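Aminotransferase class I and II (Streptococcus suis 89/1591, PDB 3P6K) probably transfers amino groups between amino acids and 2-oxo acids, using a covalently held pyridoxal 5'-phosphate cofactor. Local coordinates at residues P104-I109 / T154-C159; N161-P166 / A304-S309. All coordinates share one frame; numbering follows the deposited sequence.

In the fold
Interactions 1 and 2 follow strand 155-161 from its beginning to the loop beyond its end, with centres about 24 Å apart. Both are buried, but the centre of interaction 1 lies about 22 Å from that of the chain and the centre of interaction 2 about 7 Å, beside the cofactor. The first joins two parallel strands of the large-domain sheet through backbone hydrogen bonds, apolar faces and, at the strand beginnings, an ion pair and an imidazole-hydroxyl bond. The second has no regular pairing: the loop after the strand meets residues leading into strand 308-313 of the small antiparallel sheet, through methyl packing and one hydroxyl-carbonyl bond, over less than half the buried area.

Interaction 1: P104-I109 / T154-C159; sequences PGDHVI and TTKMIC
The imidazole of H107 lies across the T155 side chain, its ND1 edge 2.7 Å from T155 OG1, which sits in the ring plane. This hydrogen bond lies near the beginning of two neighbouring parallel strands, 107-112 and 155-161, in the central seven-stranded sheet of a fold type I pyridoxal-phosphate enzyme. CG of H107 stands opposite its own backbone N (chi1 -180°), which carries the ring over to T155; NE2 bonds D130 of strand 128-133, fixing the ring from both nitrogens. Just before the strand, the D106 carboxylate receives K156. The lysine chain bends at three successive torsions and curls back, bringing NZ to 2.6 Å from D106 OD2 on the syn side, 34° out of the carboxylate plane. L101 O also binds NZ, and E103 N also reaches OD2, so both ends of the salt bridge have a second partner. K156 N bonds H107 O at 2.8 Å; farther along, M157 O accepts from I109 N at 3.0 Å and I109 O from C159 N at 2.8 Å. I109 and I158 project to the sheet face covered by helix 144-150. V108 and selenomethionine M157 project to the other, where M157 and C159 pack on helix 89-101, and V108 CG1 lies 4.2 Å from C159 SG.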
# COMPACT_ATOMS: atom_id res chain seq x y z
N PRO B 104 20.67 -7.43 -0.10
CA PRO B 104 21.08 -8.85 0.08
C PRO B 104 22.37 -8.94 0.89
O PRO B 104 23.27 -8.10 0.71
CB PRO B 104 21.31 -9.34 -1.36
CG PRO B 104 20.42 -8.51 -2.18
CD PRO B 104 20.42 -7.13 -1.52
N GLY B 105 22.45 -9.91 1.79
CA GLY B 105 23.63 -10.09 2.64
C GLY B 105 23.63 -9.26 3.92
O GLY B 105 24.46 -9.51 4.78
N ASP B 106 22.74 -8.27 4.07
CA ASP B 106 22.68 -7.46 5.32
C ASP B 106 22.24 -8.30 6.52
O ASP B 106 21.33 -9.11 6.40
CB ASP B 106 21.69 -6.28 5.22
CG ASP B 106 22.21 -5.12 4.37
OD1 ASP B 106 23.39 -5.10 4.00
OD2 ASP B 106 21.42 -4.19 4.09
N HIS B 107 22.89 -8.09 7.66
CA HIS B 107 22.48 -8.74 8.91
C HIS B 107 21.39 -7.86 9.56
O HIS B 107 21.58 -6.65 9.73
CB HIS B 107 23.68 -9.00 9.83
CG HIS B 107 23.31 -9.67 11.11
ND1 HIS B 107 23.67 -9.18 12.35
CD2 HIS B 107 22.58 -10.80 11.35
CE1 HIS B 107 23.19 -9.97 13.29
NE2 HIS B 107 22.53 -10.97 12.71
N VAL B 108 20.27 -8.49 9.89
CA VAL B 108 19.09 -7.88 10.53
C VAL B 108 18.72 -8.68 11.78
O VAL B 108 18.74 -9.91 11.73
CB VAL B 108 17.89 -7.89 9.56
CG1 VAL B 108 16.56 -7.49 10.26
CG2 VAL B 108 18.18 -7.00 8.37
N ILE B 109 18.46 -8.01 12.90
CA ILE B 109 18.02 -8.67 14.14
C ILE B 109 16.57 -8.28 14.36
O ILE B 109 16.25 -7.08 14.36
CB ILE B 109 18.85 -8.26 15.36
CG1 ILE B 109 20.31 -8.70 15.20
CG2 ILE B 109 18.29 -8.91 16.63
CD1 ILE B 109 21.25 -8.15 16.29
N THR B 154 28.75 -5.41 11.37
CA THR B 154 28.08 -5.12 10.12
C THR B 154 26.53 -5.13 10.19
O THR B 154 25.89 -4.96 9.14
CB THR B 154 28.55 -6.15 9.05
OG1 THR B 154 28.15 -7.47 9.45
CG2 THR B 154 30.08 -6.12 8.88
N THR B 155 25.93 -5.30 11.39
CA THR B 155 24.45 -5.34 11.56
C THR B 155 23.79 -4.05 11.01
O THR B 155 24.13 -2.95 11.43
CB THR B 155 24.03 -5.60 13.03
OG1 THR B 155 24.51 -6.88 13.45
CG2 THR B 155 22.51 -5.58 13.18
N LYS B 156 22.89 -4.21 10.05
CA LYS B 156 22.29 -3.08 9.34
C LYS B 156 21.16 -2.45 10.16
O LYS B 156 21.08 -1.23 10.23
CB LYS B 156 21.76 -3.53 7.96
CG LYS B 156 20.90 -2.49 7.14
CD LYS B 156 21.65 -1.21 6.75
CE LYS B 156 22.58 -1.38 5.54
NZ LYS B 156 21.82 -1.59 4.27
N MSE B 157 20.31 -3.30 10.74
CA MSE B 157 19.09 -2.86 11.44
C MSE B 157 18.62 -3.83 12.49
O MSE B 157 18.78 -5.04 12.33
CB MSE B 157 17.97 -2.72 10.39
CG MSE B 157 16.60 -2.18 10.87
SE MSE B 157 15.40 -2.15 9.34
CE MSE B 157 16.12 -0.56 8.48
N ILE B 158 18.02 -3.27 13.54
CA ILE B 158 17.35 -4.02 14.60
C ILE B 158 15.86 -3.65 14.45
O ILE B 158 15.55 -2.46 14.40
CB ILE B 158 17.82 -3.62 16.01
CG1 ILE B 158 19.32 -3.84 16.17
CG2 ILE B 158 17.08 -4.39 17.07
CD1 ILE B 158 19.87 -3.41 17.50
N CYS B 159 14.96 -4.63 14.35
CA CYS B 159 13.52 -4.37 14.23
C CYS B 159 12.79 -4.68 15.53
O CYS B 159 12.88 -5.80 16.04
CB CYS B 159 12.88 -5.24 13.16
SG CYS B 159 13.53 -4.93 11.50

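Interaction 2: N161-P166 / A304-S309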
# COMPACT_ATOMS: atom_id res chain seq x y z
N ASN B 161 8.89 -3.78 17.84
CA ASN B 161 7.48 -3.39 17.82
C ASN B 161 7.23 -2.94 19.26
O ASN B 161 7.39 -3.74 20.17
CB ASN B 161 6.68 -4.60 17.41
CG ASN B 161 5.19 -4.33 17.12
OD1 ASN B 161 4.42 -5.30 17.12
ND2 ASN B 161 4.78 -3.06 16.84
N ASN B 162 6.93 -1.67 19.47
CA ASN B 162 6.84 -1.10 20.80
C ASN B 162 5.60 -0.20 20.93
O ASN B 162 5.59 0.90 20.36
CB ASN B 162 8.12 -0.30 21.08
CG ASN B 162 8.43 -0.14 22.54
OD1 ASN B 162 8.32 -1.10 23.28
ND2 ASN B 162 8.86 1.04 22.96
N ALA B 163 4.54 -0.61 21.63
CA ALA B 163 4.39 -1.89 22.34
C ALA B 163 4.32 -3.06 21.36
O ALA B 163 4.01 -2.87 20.16
CB ALA B 163 3.16 -1.87 23.29
N ASN B 164 4.64 -4.25 21.85
CA ASN B 164 4.67 -5.42 20.99
C ASN B 164 3.29 -6.08 20.80
O ASN B 164 2.47 -6.08 21.70
CB ASN B 164 5.65 -6.47 21.51
CG ASN B 164 6.01 -7.52 20.45
OD1 ASN B 164 5.93 -7.27 19.23
ND2 ASN B 164 6.46 -8.67 20.91
N ASN B 165 3.09 -6.58 19.59
CA ASN B 165 1.95 -7.39 19.17
C ASN B 165 2.55 -8.81 19.18
O ASN B 165 3.44 -9.06 18.38
CB ASN B 165 1.51 -6.94 17.77
CG ASN B 165 0.32 -7.74 17.19
OD1 ASN B 165 -0.01 -8.85 17.62
ND2 ASN B 165 -0.29 -7.17 16.18
N PRO B 166 1.99 -9.77 19.94
CA PRO B 166 0.73 -9.79 20.70
C PRO B 166 0.69 -9.40 22.16
O PRO B 166 -0.40 -9.21 22.70
CB PRO B 166 0.35 -11.28 20.61
CG PRO B 166 1.62 -11.98 20.70
CD PRO B 166 2.62 -11.11 19.97
N ALA B 304 1.08 -3.12 29.09
CA ALA B 304 1.36 -1.75 29.60
C ALA B 304 0.27 -0.78 29.15
O ALA B 304 0.57 0.19 28.46
CB ALA B 304 2.76 -1.28 29.13
N VAL B 305 -0.98 -1.04 29.54
CA VAL B 305 -2.17 -0.27 29.09
C VAL B 305 -2.15 -0.01 27.58
O VAL B 305 -2.20 1.14 27.07
CB VAL B 305 -2.43 1.02 29.93
CG1 VAL B 305 -3.88 1.49 29.74
CG2 VAL B 305 -2.18 0.75 31.38
N VAL B 306 -2.09 -1.13 26.88
CA VAL B 306 -2.07 -1.26 25.44
C VAL B 306 -3.22 -2.23 25.13
O VAL B 306 -3.47 -3.14 25.92
CB VAL B 306 -0.63 -1.84 25.08
CG1 VAL B 306 -0.54 -2.41 23.74
CG2 VAL B 306 0.42 -0.73 25.28
N SER B 307 -3.87 -2.07 23.99
CA SER B 307 -5.08 -2.84 23.69
C SER B 307 -4.87 -4.31 23.24
O SER B 307 -5.83 -4.92 22.83
CB SER B 307 -5.92 -2.10 22.64
OG SER B 307 -5.41 -2.28 21.34
N THR B 308 -3.64 -4.85 23.28
CA THR B 308 -3.40 -6.25 22.91
C THR B 308 -2.87 -6.93 24.16
O THR B 308 -2.26 -6.27 25.02
CB THR B 308 -2.49 -6.43 21.63
OG1 THR B 308 -2.41 -7.83 21.28
CG2 THR B 308 -1.10 -5.86 21.84
N SER B 309 -3.22 -8.20 24.32
CA SER B 309 -2.78 -9.03 25.44
C SER B 309 -2.56 -10.40 24.93
O SER B 309 -3.10 -10.76 23.86
CB SER B 309 -3.77 -9.06 26.61
OG SER B 309 -4.99 -9.72 26.29
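V306 presents both its methyls to A163: CG2 approaches A163 CB to 3.6 Å and CG1 to 3.8 Å, so the alanine methyl is set against the fork of the valine. A cis peptide precedes A163 in the loop that leaves strand 155-161 of the large domain. Past S307, both branches of T308 meet the same loop. Its OG1, opposite the backbone N (chi1 -175°), donates to P166 O at 2.8 Å, tilted 35° from the carbonyl plane, while CG2 lies 3.6 Å from N164 O. P166 also follows a cis peptide, and N165 ahead of it binds the cofactor: ND2 bonds O3 of the modified residue LLP at position 222, and OD1 accepts from R347 NH1. S309 then points its CB away, and its OG bonds L348 O of strand 345-349; its carbonyl O lies 3.3 Å from P166 O, two acceptors without a bond. The start of strand 308-313 in the small-domain sheet thus lies against the loop that follows strand 155-161. Across the two segments the one hydrogen bond is at P166 O, next to the asparagine that meets the phenolic oxygen O3 of the cofactor; the rest is methyl packing.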